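Local coordinates for protein GCN5-related N-acetyltransferase (Sphaerobacter thermophilus, PDB 3TT2) that probably transfers an acyl group, perhaps acetyl from acetyl-coenzyme A as in relatives of the GCN5-related family, at residues E40-S44 / A45-L49; T177-P180 / G181-E184. All coordinates share one frame; numbering follows the deposited sequence.

In the fold
Contacts 1 and 2 are both local, each formed where a loop leads into a helix, and they lie far apart, with centres about 34 Å from one another and no shared element. Contact 1 introduces helix 45-51 in the first acetyltransferase-like half of the chain, whereas contact 2 joins strand 173-177 to helix 184-194 in the second. Neither is core packing: contact 1 lies at the surface, with no buried residue among those that touch, while contact 2 is partly buried through F178 and D183. Their chemistry differs accordingly. A serine cap and two neighbouring carboxylates make the first; a Pro-Gly turn, carboxylates holding backbone amides and an aromatic ring make the second.

Contact 1: residues E40-S44 / A45-L49; sequences EPDAS and AEEVL
S44 caps the helix that starts at A45, its hydroxyl taking the N-H of E47 in a bond of 3.3 Å from N to OG with an angle of 153° at the hydrogen. A chi1 of 67° tucks OG between the backbone N and the carbonyl carbon of S44, and from there it looks onto the first helical turn. This is the close-packed part of the contact. OG also lies against CB of E46, 3.5 Å away, and the carbonyl oxygen of S44 receives weaker bonds from the amides of E47 and V48, the latter at 3.3 Å from N to O. With an alanine in place of S44, the amide of E47 would probably lose its hydroxyl partner and the first turn its cap.

The other side is loose and faces solvent. The extended side chain of E47 brings its carboxylate up to that of D42, the two chains crossing at about a right angle with their carboxylate planes 79° apart. OE1 of E47 stands 3.8 Å from OD1 of D42, a meeting of like charges that is likely to be mildly unfavourable, at an exposed site.

Q34, on the preceding helix 23-36, bonds the amide of A43 through its OE1 and touches D42. V48 and L49 rest on A23, so helix 45-51 packs back against the start of helix 23-36, matching the paired helices that follow the first strand in GNAT folds.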
ATOM      1  N   GLU A  40       9.397  -2.365  15.347  1.00131.98           N
ATOM      2  CA  GLU A  40       8.921  -1.748  16.567  1.00136.16           C
ATOM      3  C   GLU A  40       7.403  -1.846  16.593  1.00139.44           C
ATOM      4  O   GLU A  40       6.753  -1.829  15.544  1.00131.92           O
ATOM      5  CB  GLU A  40       9.348  -0.281  16.630  1.00134.52           C
ATOM      6  CG  GLU A  40       9.273   0.331  18.022  1.00141.01           C
ATOM      7  CD  GLU A  40      10.586   0.217  18.772  1.00149.62           C
ATOM      8  OE1 GLU A  40      11.623   0.616  18.194  1.00152.23           O
ATOM      9  OE2 GLU A  40      10.586  -0.274  19.925  1.00151.81           O
ATOM     10  N   PRO A  41       6.833  -1.961  17.795  1.00148.43           N
ATOM     11  CA  PRO A  41       5.378  -1.912  17.954  1.00149.22           C
ATOM     12  C   PRO A  41       4.821  -0.504  17.736  1.00150.75           C
ATOM     13  O   PRO A  41       4.519   0.213  18.688  1.00152.36           O
ATOM     14  CB  PRO A  41       5.178  -2.357  19.403  1.00155.77           C
ATOM     15  CG  PRO A  41       6.364  -3.213  19.688  1.00158.25           C
ATOM     16  CD  PRO A  41       7.493  -2.537  18.976  1.00155.50           C
ATOM     17  N   ASP A  42       4.699  -0.123  16.470  1.00150.05           N
ATOM     18  CA  ASP A  42       4.090   1.142  16.095  1.00151.24           C
ATOM     19  C   ASP A  42       2.585   1.103  16.346  1.00146.41           C
ATOM     20  O   ASP A  42       1.997   2.095  16.763  1.00148.72           O
ATOM     21  CB  ASP A  42       4.348   1.406  14.611  1.00150.70           C
ATOM     22  CG  ASP A  42       3.945   2.799  14.182  1.00154.22           C
ATOM     23  OD1 ASP A  42       3.436   3.577  15.016  1.00157.80           O
ATOM     24  OD2 ASP A  42       4.137   3.111  12.990  1.00152.78           O
ATOM     25  N   ALA A  43       1.984  -0.066  16.127  1.00136.70           N
ATOM     26  CA  ALA A  43       0.533  -0.209  15.994  1.00126.56           C
ATOM     27  C   ALA A  43      -0.293   0.402  17.125  1.00133.54           C
ATOM     28  O   ALA A  43       0.030   0.249  18.304  1.00139.04           O
ATOM     29  CB  ALA A  43       0.170  -1.662  15.815  1.00116.16           C
ATOM     30  N   SER A  44      -1.358   1.104  16.745  1.00130.62           N
ATOM     31  CA  SER A  44      -2.285   1.713  17.697  1.00125.56           C
ATOM     32  C   SER A  44      -3.719   1.437  17.257  1.00120.47           C
ATOM     33  O   SER A  44      -3.980   1.221  16.075  1.00116.31           O
ATOM     34  CB  SER A  44      -2.052   3.223  17.789  1.00122.20           C
ATOM     35  OG  SER A  44      -2.400   3.876  16.579  1.00117.33           O
ATOM     36  N   ALA A  45      -4.645   1.439  18.210  1.00121.89           N
ATOM     37  CA  ALA A  45      -6.057   1.264  17.900  1.00121.16           C
ATOM     38  C   ALA A  45      -6.527   2.391  16.996  1.00120.86           C
ATOM     39  O   ALA A  45      -7.424   2.211  16.178  1.00117.33           O
ATOM     40  CB  ALA A  45      -6.877   1.238  19.166  1.00127.26           C
ATOM     41  N   GLU A  46      -5.904   3.552  17.152  1.00120.27           N
ATOM     42  CA  GLU A  46      -6.182   4.702  16.315  1.00118.85           C
ATOM     43  C   GLU A  46      -5.994   4.395  14.830  1.00123.24           C
ATOM     44  O   GLU A  46      -6.823   4.778  14.002  1.00126.04           O
ATOM     45  CB  GLU A  46      -5.258   5.831  16.713  1.00123.83           C
ATOM     46  CG  GLU A  46      -5.543   7.118  16.010  1.00131.93           C
ATOM     47  CD  GLU A  46      -4.662   8.241  16.510  1.00142.38           C
ATOM     48  OE1 GLU A  46      -4.532   8.400  17.749  1.00147.65           O
ATOM     49  OE2 GLU A  46      -4.093   8.956  15.661  1.00143.81           O
ATOM     50  N   GLU A  47      -4.901   3.712  14.493  1.00121.96           N
ATOM     51  CA  GLU A  47      -4.644   3.318  13.107  1.00115.94           C
ATOM     52  C   GLU A  47      -5.683   2.323  12.609  1.00116.55           C
ATOM     53  O   GLU A  47      -6.196   2.459  11.502  1.00116.71           O
ATOM     54  CB  GLU A  47      -3.244   2.718  12.947  1.00114.51           C
ATOM     55  CG  GLU A  47      -2.153   3.748  12.718  1.00121.23           C
ATOM     56  CD  GLU A  47      -0.788   3.124  12.497  1.00122.07           C
ATOM     57  OE1 GLU A  47       0.194   3.594  13.119  1.00123.11           O
ATOM     58  OE2 GLU A  47      -0.698   2.170  11.692  1.00118.26           O
ATOM     59  N   VAL A  48      -5.977   1.322  13.437  1.00114.94           N
ATOM     60  CA  VAL A  48      -6.972   0.300  13.120  1.00102.21           C
ATOM     61  C   VAL A  48      -8.294   0.952  12.737  1.00105.01           C
ATOM     62  O   VAL A  48      -8.835   0.687  11.667  1.00107.39           O
ATOM     63  CB  VAL A  48      -7.157  -0.682  14.303  1.00 93.45           C
ATOM     64  CG1 VAL A  48      -8.444  -1.464  14.182  1.00 85.43           C
ATOM     65  CG2 VAL A  48      -5.979  -1.631  14.394  1.00 91.84           C
ATOM     66  N   LEU A  49      -8.782   1.834  13.603  1.00108.57           N
ATOM     67  CA  LEU A  49     -10.014   2.583  13.372  1.00110.09           C
ATOM     68  C   LEU A  49     -10.008   3.361  12.074  1.00110.70           C
ATOM     69  O   LEU A  49     -11.057   3.561  11.463  1.00108.40           O
ATOM     70  CB  LEU A  49     -10.214   3.584  14.493  1.00114.69           C
ATOM     71  CG  LEU A  49     -10.389   2.961  15.864  1.00116.32           C
ATOM     72  CD1 LEU A  49     -10.046   4.006  16.905  1.00125.41           C
ATOM     73  CD2 LEU A  49     -11.812   2.443  16.022  1.00112.26           C
TER

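Contact 2: residues T177-P180 / G181-E184; sequences TFVP and GLDE
The amides of L182 and D183 close together on the carbonyl oxygen of V179, approaching from opposite faces of its plane, and with P180 and G181 at the corners they make a type II turn. The bond from L182 N to V179 O is 3.1 Å long; that from D183 N to V179 O is straighter, at 176°. G181 has a positive phi of 86°, where a CB would run into the carbonyl oxygen of P180.

Two carboxylates then hold amides of the turn. D183 sends OD2 back to the amide of V179, 3.1 Å from N to OD2, the donor sitting above the carboxylate plane. The same oxygen forms a salt bridge with R176, so this buried carboxylate has an amide donor, and R176 probably balances its charge. E184 folds its chain at chi2 (86°), and the G181 N-H thereby meets the syn lone pair of OE1, N to OE1 2.6 Å; OE2 receives a weaker share of that N-H and lies against CA of P180.

The buried ring of F178 lies against D183 and E184. Its CD1 packs 3.7 Å from CB of D183, and E184 meets the ring at the edge, CG in the ring plane and OE2 3.6 Å from CZ. W223, from a neighbouring strand, adds an edge-to-face partner for the ring. In the second acetyltransferase-like half, strand 173-177 is thus linked to helix 184-194 by a Pro-Gly type II beta turn, with D183 and E184, at the start of that helix, bonding back to its amides.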
ATOM      1  N   THR A 177       3.331  23.748  -8.280  1.00 56.51           N
ATOM      2  CA  THR A 177       2.407  23.260  -7.286  1.00 51.62           C
ATOM      3  C   THR A 177       1.061  23.107  -7.974  1.00 53.97           C
ATOM      4  O   THR A 177       0.641  23.990  -8.732  1.00 56.93           O
ATOM      5  CB  THR A 177       2.310  24.270  -6.129  1.00 48.47           C
ATOM      6  OG1 THR A 177       3.594  24.391  -5.499  1.00 47.84           O
ATOM      7  CG2 THR A 177       1.266  23.833  -5.124  1.00 44.01           C
ATOM      8  N   PHE A 178       0.402  21.982  -7.722  1.00 52.16           N
ATOM      9  CA  PHE A 178      -0.908  21.711  -8.280  1.00 54.89           C
ATOM     10  C   PHE A 178      -1.884  22.840  -7.955  1.00 65.96           C
ATOM     11  O   PHE A 178      -2.035  23.221  -6.796  1.00 75.46           O
ATOM     12  CB  PHE A 178      -1.432  20.421  -7.681  1.00 46.71           C
ATOM     13  CG  PHE A 178      -2.829  20.074  -8.100  1.00 53.54           C
ATOM     14  CD1 PHE A 178      -3.069  19.442  -9.314  1.00 59.21           C
ATOM     15  CD2 PHE A 178      -3.903  20.348  -7.273  1.00 55.19           C
ATOM     16  CE1 PHE A 178      -4.364  19.095  -9.702  1.00 64.12           C
ATOM     17  CE2 PHE A 178      -5.198  20.011  -7.652  1.00 61.16           C
ATOM     18  CZ  PHE A 178      -5.427  19.382  -8.867  1.00 64.13           C
ATOM     19  N   VAL A 179      -2.558  23.361  -8.970  1.00 54.77           N
ATOM     20  CA  VAL A 179      -3.527  24.428  -8.759  1.00 62.45           C
ATOM     21  C   VAL A 179      -4.957  23.949  -8.989  1.00 62.89           C
ATOM     22  O   VAL A 179      -5.382  23.800 -10.123  1.00 67.48           O
ATOM     23  CB  VAL A 179      -3.264  25.570  -9.759  1.00 65.23           C
ATOM     24  CG1 VAL A 179      -4.357  26.639  -9.678  1.00 61.41           C
ATOM     25  CG2 VAL A 179      -1.881  26.151  -9.533  1.00 60.76           C
ATOM     26  N   PRO A 180      -5.722  23.763  -7.916  1.00 64.50           N
ATOM     27  CA  PRO A 180      -7.102  23.267  -8.047  1.00 61.03           C
ATOM     28  C   PRO A 180      -7.931  24.155  -8.956  1.00 66.16           C
ATOM     29  O   PRO A 180      -7.718  25.367  -8.971  1.00 73.89           O
ATOM     30  CB  PRO A 180      -7.641  23.357  -6.626  1.00 59.19           C
ATOM     31  CG  PRO A 180      -6.398  23.283  -5.733  1.00 58.78           C
ATOM     32  CD  PRO A 180      -5.309  23.964  -6.515  1.00 61.22           C
ATOM     33  N   GLY A 181      -8.843  23.559  -9.719  1.00 60.90           N
ATOM     34  CA  GLY A 181      -9.709  24.321 -10.602  1.00 64.48           C
ATOM     35  C   GLY A 181      -9.051  24.575 -11.932  1.00 72.35           C
ATOM     36  O   GLY A 181      -9.653  25.120 -12.852  1.00 82.42           O
ATOM     37  N   LEU A 182      -7.797  24.162 -12.036  0.82 68.78           N
ATOM     38  CA  LEU A 182      -7.018  24.329 -13.247  0.82 68.55           C
ATOM     39  C   LEU A 182      -6.403  23.002 -13.630  0.82 72.10           C
ATOM     40  O   LEU A 182      -6.696  22.429 -14.683  0.82 77.65           O
ATOM     41  CB  LEU A 182      -5.890  25.323 -13.006  0.82 61.04           C
ATOM     42  CG  LEU A 182      -6.133  26.767 -13.405  0.82 58.70           C
ATOM     43  CD1 LEU A 182      -4.897  27.563 -13.115  0.82 57.15           C
ATOM     44  CD2 LEU A 182      -6.467  26.839 -14.874  0.82 60.71           C
ATOM     45  N   ASP A 183      -5.529  22.521 -12.757  1.00 66.03           N
ATOM     46  CA  ASP A 183      -4.641  21.430 -13.106  1.00 71.36           C
ATOM     47  C   ASP A 183      -5.219  20.021 -12.995  1.00 76.98           C
ATOM     48  O   ASP A 183      -4.518  19.050 -13.268  1.00 79.52           O
ATOM     49  CB  ASP A 183      -3.333  21.571 -12.323  1.00 66.24           C
ATOM     50  CG  ASP A 183      -2.570  22.846 -12.689  1.00 77.56           C
ATOM     51  OD1 ASP A 183      -2.911  23.480 -13.714  1.00 85.15           O
ATOM     52  OD2 ASP A 183      -1.620  23.213 -11.969  1.00 78.62           O
ATOM     53  N   GLU A 184      -6.487  19.906 -12.604  1.00 74.97           N
ATOM     54  CA  GLU A 184      -7.116  18.593 -12.409  1.00 68.97           C
ATOM     55  C   GLU A 184      -6.949  17.607 -13.575  1.00 68.40           C
ATOM     56  O   GLU A 184      -6.309  16.571 -13.424  1.00 71.50           O
ATOM     57  CB  GLU A 184      -8.598  18.737 -12.050  1.00 64.30           C
ATOM     58  CG  GLU A 184      -8.887  18.859 -10.571  1.00 60.51           C
ATOM     59  CD  GLU A 184      -8.797  20.283 -10.057  1.00 67.99           C
ATOM     60  OE1 GLU A 184      -8.671  21.223 -10.866  1.00 69.38           O
ATOM     61  OE2 GLU A 184      -8.859  20.467  -8.826  1.00 80.08           O
TER